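Local coordinates for protein excinuclease ABC, subunit A. (Deinococcus radiodurans, PDB 2VF7) that binds DNA and ATP and, as a member of the UvrA family of ABC ATPases, probably takes part in recognising damaged DNA for excision repair, at residues A[527-532]-A[802-807]; A[411-416]-A[831-836]; A[756-761]-A[787-792]. The protein carries 1 engineered substitution. All blocks are in the same frame, centred on the assembly; numbering follows the deposited sequence. Where two conformers were deposited one is given.

Overall arrangement
The chain first passes through 411-416, in the loop between strand 402-406 and helix 417-428, and this loop is met by 831-836 near the C terminus, where the chain leads into helix 834-840; contact 2 therefore closes the widest loop. Within that span, strand 525-529 pairs with strand 801-805 in contact 1. Deeper still, contact 3 closes the shortest loop, joining strands 753-758 and 785-789, which precede and follow helix 766-781 in the chain. The three loops are enclosed one in another and none cross. Contacts 1 and 3 belong to one six-stranded sheet, in which 525-529 lies between 785-789 and 801-805, whereas contact 2 links a loop following a strand of the other six-stranded sheet to the C-terminal helix.

Contact 1: residues A[527-532]-A[802-807]; sequences SVTGVS and VLDIGP. With ADP (adenosine-5'-diphosphate), chain D.
Ser527, Val528 and Thr529 run parallel to Val802, Leu803 and Asp804, joined by backbone hydrogen bonds. Leu803 N gives to Ser527 O and Thr529 N to Leu803 O, and Ile805 N closes on Thr529 O at 2.8 Å. Weaker CA-H...O contacts supplement this ladder, such as Val528 CA to Leu803 O.

Apolar side chains fill the face bearing Val528 and Leu803. With chi1 at 180°, Val528 CG1 lies anti to its backbone N and meets Ile805 CG1 at 3.9 Å. The two branched side chains cross obliquely, packed against helix 536-551, Val528 on Lys536 and Val540, Ile805 on Leu539. Beta-branched residues suit these extended positions.

The strand then opens into the P-loop (Walker A) that begins at Gly530, the strand-loop-helix element in which the amides of Gly533, Gly535 and Ser537 hold ADP. Gly530 suits the bend because a beta carbon would collide with Ile805 O and with the preceding carbonyl.

The face bearing Thr529 and Asp804 is mixed: Val802 CG1 also lies against Thr529 OG1. Thr529 OG1 donates to Asp804 OD1 at 3.1 Å, the two side chains crossing at about a right angle, although the placing of OD1 is less sure; Asp804 OD2 bonds to Ser831. Beyond the strands a water takes over, accepting from Val531 N at 3.1 Å and donating to Gly806 O at 2.6 Å.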
loop_
_atom_site.group_PDB
_atom_site.type_symbol
_atom_site.label_atom_id
_atom_site.label_comp_id
_atom_site.label_asym_id
_atom_site.label_seq_id
_atom_site.Cartn_x
_atom_site.Cartn_y
_atom_site.Cartn_z
ATOM N N SER A 527 28.495 3.436 -37.286
ATOM C CA SER A 527 27.987 2.631 -36.183
ATOM C C SER A 527 29.097 2.372 -35.177
ATOM O O SER A 527 30.172 1.911 -35.527
ATOM C CB SER A 527 27.451 1.294 -36.711
ATOM O OG SER A 527 26.225 1.465 -37.405
ATOM N N VAL A 528 28.834 2.654 -33.914
ATOM C CA VAL A 528 29.788 2.346 -32.855
ATOM C C VAL A 528 29.322 1.110 -32.067
ATOM O O VAL A 528 28.394 1.176 -31.243
ATOM C CB VAL A 528 30.002 3.552 -31.941
ATOM C CG1 VAL A 528 30.987 3.216 -30.855
ATOM C CG2 VAL A 528 30.483 4.765 -32.773
ATOM N N THR A 529 30.000 -0.005 -32.324
ATOM C CA THR A 529 29.638 -1.300 -31.791
ATOM C C THR A 529 30.608 -1.836 -30.719
ATOM O O THR A 529 31.659 -1.257 -30.470
ATOM C CB THR A 529 29.478 -2.342 -32.943
ATOM O OG1 THR A 529 30.755 -2.638 -33.505
ATOM C CG2 THR A 529 28.595 -1.815 -34.048
ATOM N N GLY A 530 30.249 -2.958 -30.097
ATOM C CA GLY A 530 31.008 -3.491 -28.967
ATOM C C GLY A 530 30.126 -4.091 -27.888
ATOM O O GLY A 530 28.917 -3.816 -27.833
ATOM N N VAL A 531 30.740 -4.925 -27.044
ATOM C CA VAL A 531 30.123 -5.597 -25.878
ATOM C C VAL A 531 29.502 -4.591 -24.877
ATOM O O VAL A 531 29.897 -3.417 -24.850
ATOM C CB VAL A 531 31.215 -6.516 -25.197
ATOM C CG1 VAL A 531 31.204 -6.458 -23.680
ATOM C CG2 VAL A 531 31.144 -7.953 -25.716
ATOM N N SER A 532 28.521 -5.033 -24.075
ATOM C CA SER A 532 27.930 -4.170 -23.051
ATOM C C SER A 532 29.002 -3.839 -22.027
ATOM O O SER A 532 29.760 -4.713 -21.606
ATOM C CB SER A 532 26.748 -4.831 -22.349
ATOM O OG SER A 532 25.905 -5.500 -23.270
ATOM N N VAL A 802 32.513 1.710 -39.454
ATOM C CA VAL A 802 32.246 1.026 -38.166
ATOM C C VAL A 802 33.409 1.163 -37.177
ATOM O O VAL A 802 34.567 1.015 -37.552
ATOM C CB VAL A 802 31.905 -0.500 -38.334
ATOM C CG1 VAL A 802 31.722 -1.173 -36.977
ATOM C CG2 VAL A 802 30.661 -0.721 -39.197
ATOM N N LEU A 803 33.081 1.438 -35.915
ATOM C CA LEU A 803 34.061 1.511 -34.823
ATOM C C LEU A 803 33.778 0.457 -33.750
ATOM O O LEU A 803 32.836 0.586 -32.964
ATOM C CB LEU A 803 34.056 2.908 -34.183
ATOM C CG LEU A 803 35.061 3.992 -34.606
ATOM C CD1 LEU A 803 34.927 4.379 -36.066
ATOM C CD2 LEU A 803 34.845 5.220 -33.748
ATOM N N ASP A 804 34.591 -0.586 -33.718
ATOM C CA ASP A 804 34.415 -1.643 -32.733
ATOM C C ASP A 804 35.202 -1.294 -31.480
ATOM O O ASP A 804 36.410 -1.107 -31.530
ATOM C CB ASP A 804 34.863 -2.996 -33.291
ATOM C CG ASP A 804 34.315 -4.152 -32.504
ATOM O OD1 ASP A 804 33.102 -4.154 -32.242
ATOM O OD2 ASP A 804 35.073 -5.079 -32.157
ATOM N N ILE A 805 34.506 -1.201 -30.358
ATOM C CA ILE A 805 35.101 -0.718 -29.130
ATOM C C ILE A 805 35.369 -1.847 -28.156
ATOM O O ILE A 805 34.569 -2.778 -28.036
ATOM C CB ILE A 805 34.230 0.385 -28.484
ATOM C CG1 ILE A 805 34.201 1.642 -29.375
ATOM C CG2 ILE A 805 34.708 0.724 -27.074
ATOM C CD1 ILE A 805 35.586 2.178 -29.850
ATOM N N GLY A 806 36.533 -1.741 -27.506
ATOM C CA GLY A 806 37.016 -2.590 -26.396
ATOM C C GLY A 806 36.798 -4.068 -26.578
ATOM O O GLY A 806 35.737 -4.465 -27.079
ATOM N N PRO A 807 37.786 -4.896 -26.177
ATOM C CA PRO A 807 37.620 -6.355 -26.231
ATOM C C PRO A 807 36.405 -6.794 -25.414
ATOM O O PRO A 807 35.425 -7.284 -25.976
ATOM C CB PRO A 807 38.919 -6.890 -25.609
ATOM C CG PRO A 807 39.897 -5.808 -25.765
ATOM C CD PRO A 807 39.109 -4.512 -25.668
HETATM P PB ADP D . 28.448 0.518 -22.970
HETATM O O1B ADP D . 27.474 -0.444 -22.342
HETATM O O2B ADP D . 27.892 1.851 -23.384
HETATM O O3B ADP D . 29.268 -0.162 -24.032
HETATM P PA ADP D . 29.564 2.296 -20.964
HETATM O O1A ADP D . 28.570 2.282 -19.848
HETATM O O2A ADP D . 29.618 3.442 -21.922
HETATM O O3A ADP D . 29.499 0.909 -21.795
HETATM O "O5'" ADP D . 30.996 2.281 -20.216
HETATM C "C5'" ADP D . 31.534 1.089 -19.656
HETATM C "C4'" ADP D . 32.272 1.322 -18.348
HETATM O "O4'" ADP D . 32.068 2.644 -17.855
HETATM C "C3'" ADP D . 31.683 0.387 -17.307
HETATM O "O3'" ADP D . 32.724 -0.108 -16.467
HETATM C "C2'" ADP D . 30.726 1.260 -16.520
HETATM O "O2'" ADP D . 30.474 0.789 -15.189
HETATM C "C1'" ADP D . 31.407 2.614 -16.576
HETATM N N9 ADP D . 30.409 3.704 -16.447
HETATM C C8 ADP D . 29.603 4.162 -17.434
HETATM N N7 ADP D . 28.808 5.170 -17.004
HETATM C C5 ADP D . 29.106 5.359 -15.698
HETATM C C6 ADP D . 28.636 6.266 -14.620
HETATM N N6 ADP D . 27.667 7.181 -14.875
HETATM N N1 ADP D . 29.203 6.151 -13.394
HETATM C C2 ADP D . 30.162 5.234 -13.130
HETATM N N3 ADP D . 30.637 4.379 -14.062
HETATM C C4 ADP D . 30.158 4.392 -15.338
HETATM O O HOH W 1 33.547 -5.296 -28.283
#

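Contact 2: residues A[411-416]-A[831-836]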
loop_
_atom_site.group_PDB
_atom_site.type_symbol
_atom_site.label_atom_id
_atom_site.label_comp_id
_atom_site.label_asym_id
_atom_site.label_seq_id
_atom_site.Cartn_x
_atom_site.Cartn_y
_atom_site.Cartn_z
ATOM N N GLY A 411 20.230 -3.498 -25.757
ATOM C CA GLY A 411 21.570 -3.129 -25.320
ATOM C C GLY A 411 22.491 -4.321 -25.225
ATOM O O GLY A 411 23.651 -4.188 -24.828
ATOM N N LEU A 412 21.975 -5.489 -25.586
ATOM C CA LEU A 412 22.765 -6.692 -25.593
ATOM C C LEU A 412 23.413 -6.914 -26.939
ATOM O O LEU A 412 22.757 -6.799 -27.984
ATOM C CB LEU A 412 21.918 -7.928 -25.244
ATOM C CG LEU A 412 22.170 -8.692 -23.943
ATOM C CD1 LEU A 412 21.841 -10.127 -24.158
ATOM C CD2 LEU A 412 23.612 -8.576 -23.537
ATOM N N HIS A 413 24.699 -7.256 -26.881
ATOM C CA HIS A 413 25.467 -7.737 -28.017
ATOM C C HIS A 413 25.057 -9.163 -28.394
ATOM O O HIS A 413 24.773 -9.955 -27.498
ATOM C CB HIS A 413 26.940 -7.757 -27.633
ATOM C CG HIS A 413 27.865 -7.853 -28.803
ATOM N ND1 HIS A 413 28.315 -6.742 -29.481
ATOM C CD2 HIS A 413 28.406 -8.922 -29.429
ATOM C CE1 HIS A 413 29.108 -7.125 -30.464
ATOM N NE2 HIS A 413 29.174 -8.442 -30.457
ATOM N N PRO A 414 25.055 -9.509 -29.708
ATOM C CA PRO A 414 24.713 -10.879 -30.116
ATOM C C PRO A 414 25.590 -11.956 -29.485
ATOM O O PRO A 414 25.141 -13.091 -29.338
ATOM C CB PRO A 414 24.902 -10.867 -31.635
ATOM C CG PRO A 414 24.815 -9.458 -32.028
ATOM C CD PRO A 414 25.337 -8.657 -30.876
ATOM N N ALA A 415 26.821 -11.601 -29.109
ATOM C CA ALA A 415 27.732 -12.527 -28.427
ATOM C C ALA A 415 27.262 -12.917 -27.025
ATOM O O ALA A 415 27.778 -13.873 -26.452
ATOM C CB ALA A 415 29.129 -11.950 -28.361
ATOM N N ASP A 416 26.283 -12.189 -26.484
ATOM C CA ASP A 416 25.834 -12.399 -25.115
ATOM C C ASP A 416 24.407 -12.928 -24.938
ATOM O O ASP A 416 23.975 -13.103 -23.806
ATOM C CB ASP A 416 25.996 -11.110 -24.308
ATOM C CG ASP A 416 27.460 -10.735 -24.077
ATOM O OD1 ASP A 416 28.343 -11.618 -24.155
ATOM O OD2 ASP A 416 27.727 -9.542 -23.813
ATOM N N SER A 831 38.204 -9.320 -32.641
ATOM C CA SER A 831 36.901 -8.653 -32.581
ATOM C C SER A 831 35.855 -9.691 -32.227
ATOM O O SER A 831 35.868 -10.810 -32.759
ATOM C CB SER A 831 36.550 -8.019 -33.927
ATOM O OG SER A 831 35.412 -7.190 -33.831
ATOM N N VAL A 832 34.967 -9.343 -31.310
ATOM C CA VAL A 832 33.923 -10.265 -30.908
ATOM C C VAL A 832 32.642 -10.055 -31.746
ATOM O O VAL A 832 31.842 -10.985 -31.908
ATOM C CB VAL A 832 33.715 -10.231 -29.349
ATOM C CG1 VAL A 832 32.261 -10.221 -28.964
ATOM C CG2 VAL A 832 34.449 -11.422 -28.675
ATOM N N THR A 833 32.471 -8.851 -32.298
ATOM C CA THR A 833 31.369 -8.586 -33.208
ATOM C C THR A 833 31.602 -9.056 -34.643
ATOM O O THR A 833 30.636 -9.276 -35.370
ATOM C CB THR A 833 30.948 -7.082 -33.249
ATOM O OG1 THR A 833 31.205 -6.541 -34.550
ATOM C CG2 THR A 833 31.634 -6.261 -32.167
ATOM N N ALA A 834 32.869 -9.204 -35.050
ATOM C CA ALA A 834 33.219 -9.579 -36.429
ATOM C C ALA A 834 32.397 -10.737 -36.971
ATOM O O ALA A 834 31.657 -10.538 -37.934
ATOM C CB ALA A 834 34.707 -9.857 -36.575
ATOM N N PRO A 835 32.495 -11.942 -36.349
ATOM C CA PRO A 835 31.701 -13.080 -36.831
ATOM C C PRO A 835 30.207 -12.785 -37.041
ATOM O O PRO A 835 29.635 -13.244 -38.025
ATOM C CB PRO A 835 31.894 -14.140 -35.738
ATOM C CG PRO A 835 32.565 -13.431 -34.593
ATOM C CD PRO A 835 33.331 -12.330 -35.197
ATOM N N TYR A 836 29.602 -12.034 -36.126
ATOM C CA TYR A 836 28.171 -11.682 -36.173
ATOM C C TYR A 836 27.834 -10.657 -37.261
ATOM O O TYR A 836 26.765 -10.724 -37.873
ATOM C CB TYR A 836 27.693 -11.172 -34.795
ATOM C CG TYR A 836 27.755 -12.242 -33.730
ATOM C CD1 TYR A 836 28.804 -12.283 -32.821
ATOM C CD2 TYR A 836 26.769 -13.244 -33.658
ATOM C CE1 TYR A 836 28.873 -13.280 -31.857
ATOM C CE2 TYR A 836 26.819 -14.235 -32.694
ATOM C CZ TYR A 836 27.883 -14.254 -31.795
ATOM O OH TYR A 836 27.964 -15.265 -30.839
#
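His413 carries CG anti to its backbone N (chi1 -163°), and from there the ring reaches Val832 CG1 with NE2; Tyr836 has CG anti to its carbonyl carbon (chi1 -65°), and Pro414 and Ala415 lie against its ring. The segment 411-416 follows strand 402-406, whose sequence is consistent with a Walker B strand, and is itself consistent with the D-loop of an ABC ATPase. It packs here on the turn before helix 834-840 and on Tyr836 in its first turn.

The contact is mainly apolar. Pro414 CB sits over one face of the Tyr836 ring in a CH-pi contact, 3.9 Å from the centroid and 23° off the normal; the compact, rigid proline offers C-H groups that a flat aromatic face can receive. Ala415 N lies over the same face, also offset toward the rim. Ala415 CB fits between Val832 CG1, at 3.6 Å, and Tyr836 CE1, at 3.7 Å, and its small size allows both approaches. Val832 CG1 meets His413 NE2 obliquely at 3.9 Å. That nitrogen is buried and has no polar partner in the model, whereas ND1 makes a weak hydrogen bond to Gly530 O of the P-loop.

Each backbone is braced locally. Asp416 N bonds to His413 O, and Ser831 OG weakly caps Ala834 N. At the far end of the phenol, Tyr836 OH lies 3.7 Å from Ala415 CA.

Contact 3: residues A[756-761]-A[787-792]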
loop_
_atom_site.group_PDB
_atom_site.type_symbol
_atom_site.label_atom_id
_atom_site.label_comp_id
_atom_site.label_asym_id
_atom_site.label_seq_id
_atom_site.Cartn_x
_atom_site.Cartn_y
_atom_site.Cartn_z
ATOM N N VAL A 756 24.222 12.772 -33.347
ATOM C CA VAL A 756 24.613 11.636 -32.519
ATOM C C VAL A 756 23.400 10.933 -31.887
ATOM O O VAL A 756 22.592 11.532 -31.175
ATOM C CB VAL A 756 25.743 11.961 -31.502
ATOM C CG1 VAL A 756 26.816 12.860 -32.144
ATOM C CG2 VAL A 756 25.192 12.600 -30.263
ATOM N N LEU A 757 23.297 9.643 -32.186
ATOM C CA LEU A 757 22.119 8.842 -31.894
ATOM C C LEU A 757 22.490 7.573 -31.104
ATOM O O LEU A 757 23.434 6.852 -31.447
ATOM C CB LEU A 757 21.451 8.452 -33.217
ATOM C CG LEU A 757 20.593 9.381 -34.100
ATOM C CD1 LEU A 757 20.952 10.848 -34.042
ATOM C CD2 LEU A 757 20.608 8.911 -35.561
ATOM N N ASP A 758 21.758 7.307 -30.034
ATOM C CA ASP A 758 21.906 6.051 -29.293
ATOM C C ASP A 758 20.915 5.038 -29.883
ATOM O O ASP A 758 19.853 5.420 -30.342
ATOM C CB ASP A 758 21.654 6.319 -27.800
ATOM C CG ASP A 758 21.697 5.060 -26.941
ATOM O OD1 ASP A 758 20.830 4.951 -26.038
ATOM O OD2 ASP A 758 22.587 4.200 -27.146
ATOM N N GLU A 759 21.264 3.758 -29.868
ATOM C CA GLU A 759 20.507 2.693 -30.550
ATOM C C GLU A 759 19.163 3.111 -31.181
ATOM O O GLU A 759 18.120 2.841 -30.623
ATOM C CB GLU A 759 20.310 1.513 -29.601
ATOM C CG GLU A 759 20.608 0.157 -30.239
ATOM C CD GLU A 759 19.610 -0.229 -31.317
ATOM O OE1 GLU A 759 18.405 0.113 -31.176
ATOM O OE2 GLU A 759 20.028 -0.872 -32.302
ATOM N N PRO A 760 19.185 3.744 -32.371
ATOM C CA PRO A 760 17.971 4.418 -32.889
ATOM C C PRO A 760 16.768 3.505 -33.200
ATOM O O PRO A 760 15.664 3.997 -33.482
ATOM C CB PRO A 760 18.468 5.111 -34.175
ATOM C CG PRO A 760 19.964 5.094 -34.085
ATOM C CD PRO A 760 20.319 3.870 -33.304
ATOM N N THR A 761 16.985 2.196 -33.142
ATOM C CA THR A 761 15.942 1.227 -33.458
ATOM C C THR A 761 15.388 0.572 -32.190
ATOM O O THR A 761 14.904 -0.566 -32.225
ATOM C CB THR A 761 16.449 0.143 -34.471
ATOM O OG1 THR A 761 17.463 -0.687 -33.867
ATOM C CG2 THR A 761 16.986 0.792 -35.755
ATOM N N ILE A 787 26.305 9.593 -36.238
ATOM C CA ILE A 787 27.069 8.656 -35.438
ATOM C C ILE A 787 26.068 8.023 -34.496
ATOM O O ILE A 787 25.410 8.710 -33.728
ATOM C CB ILE A 787 28.179 9.354 -34.633
ATOM C CG1 ILE A 787 29.105 10.096 -35.586
ATOM C CG2 ILE A 787 28.937 8.318 -33.799
ATOM C CD1 ILE A 787 30.068 11.021 -34.920
ATOM N N ALA A 788 25.942 6.709 -34.580
ATOM C CA ALA A 788 24.916 5.994 -33.860
ATOM C C ALA A 788 25.578 4.898 -33.061
ATOM O O ALA A 788 26.206 4.023 -33.640
ATOM C CB ALA A 788 23.962 5.396 -34.840
ATOM N N VAL A 789 25.480 4.952 -31.736
ATOM C CA VAL A 789 25.827 3.777 -30.920
ATOM C C VAL A 789 24.807 2.658 -31.165
ATOM O O VAL A 789 23.609 2.859 -31.034
ATOM C CB VAL A 789 26.095 4.116 -29.417
ATOM C CG1 VAL A 789 25.714 5.553 -29.090
ATOM C CG2 VAL A 789 25.486 3.075 -28.444
ATOM N N GLU A 790 25.298 1.494 -31.575
ATOM C CA GLU A 790 24.462 0.506 -32.238
ATOM C C GLU A 790 24.779 -0.924 -31.772
ATOM O O GLU A 790 25.940 -1.271 -31.557
ATOM C CB GLU A 790 24.636 0.664 -33.748
ATOM C CG GLU A 790 23.703 -0.139 -34.619
ATOM C CD GLU A 790 22.242 0.078 -34.292
ATOM O OE1 GLU A 790 21.709 1.205 -34.527
ATOM O OE2 GLU A 790 21.638 -0.903 -33.789
ATOM N N HIS A 791 23.731 -1.735 -31.617
ATOM C CA HIS A 791 23.822 -3.077 -31.029
ATOM C C HIS A 791 23.371 -4.189 -31.975
ATOM O O HIS A 791 23.692 -5.356 -31.748
ATOM C CB HIS A 791 22.998 -3.170 -29.726
ATOM C CG HIS A 791 23.375 -2.152 -28.693
ATOM N ND1 HIS A 791 22.701 -0.956 -28.542
ATOM C CD2 HIS A 791 24.361 -2.147 -27.763
ATOM C CE1 HIS A 791 23.256 -0.257 -27.567
ATOM N NE2 HIS A 791 24.266 -0.957 -27.077
ATOM N N LYS A 792 22.623 -3.846 -33.020
ATOM C CA LYS A 792 22.166 -4.864 -33.960
ATOM C C LYS A 792 22.810 -4.799 -35.340
ATOM O O LYS A 792 22.947 -3.737 -35.953
ATOM C CB LYS A 792 20.633 -4.916 -34.051
ATOM C CG LYS A 792 19.948 -3.607 -34.354
ATOM C CD LYS A 792 18.425 -3.789 -34.391
ATOM C CE LYS A 792 17.771 -3.645 -33.012
ATOM N NZ LYS A 792 16.269 -3.504 -33.108
#
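Leu757 O takes the N-H of Val789 at 2.8 Å and is also approached by the CA-H of Ala788, whose CA lies 3.0 Å away. One residue pair back, Leu757 N donates to Ile787 O at 2.8 Å, so strands 756-758 and 787-789 are paired in parallel. Ala788 is small enough to let Pro760 CG close on its CB at 4.1 Å, and Leu757 CB touches the same methyl group.

Past the strand, the turn of 756-761 is tied within itself. Glu759 OE1 receives Thr761 OG1 at 3.0 Å on its syn lone pair, and Thr761 N adds a weak bond to the same oxygen. The other oxygen, OE2, is modelled too close to Glu790 OE2, and the placing of both is doubtful.

Lys792 CG occupies the crowded position between its backbone N and carbonyl carbon (chi1 53°), which starts the long chain toward Thr761. After a bend at chi3, Lys792 CE lies 3.1 Å from Thr761 OG1, and NZ reaches Thr761 O in a weak bond of 3.4 Å. An alanine in place of Lys792 would probably leave Thr761 O without this donor and open a gap beside Thr761 OG1.

This is a beta-alpha-beta crossover through helix 766-781, and its sequence is consistent with a Walker B strand ending at Asp758, followed by Glu759, and with the switch histidine, His791, of ABC ATPases.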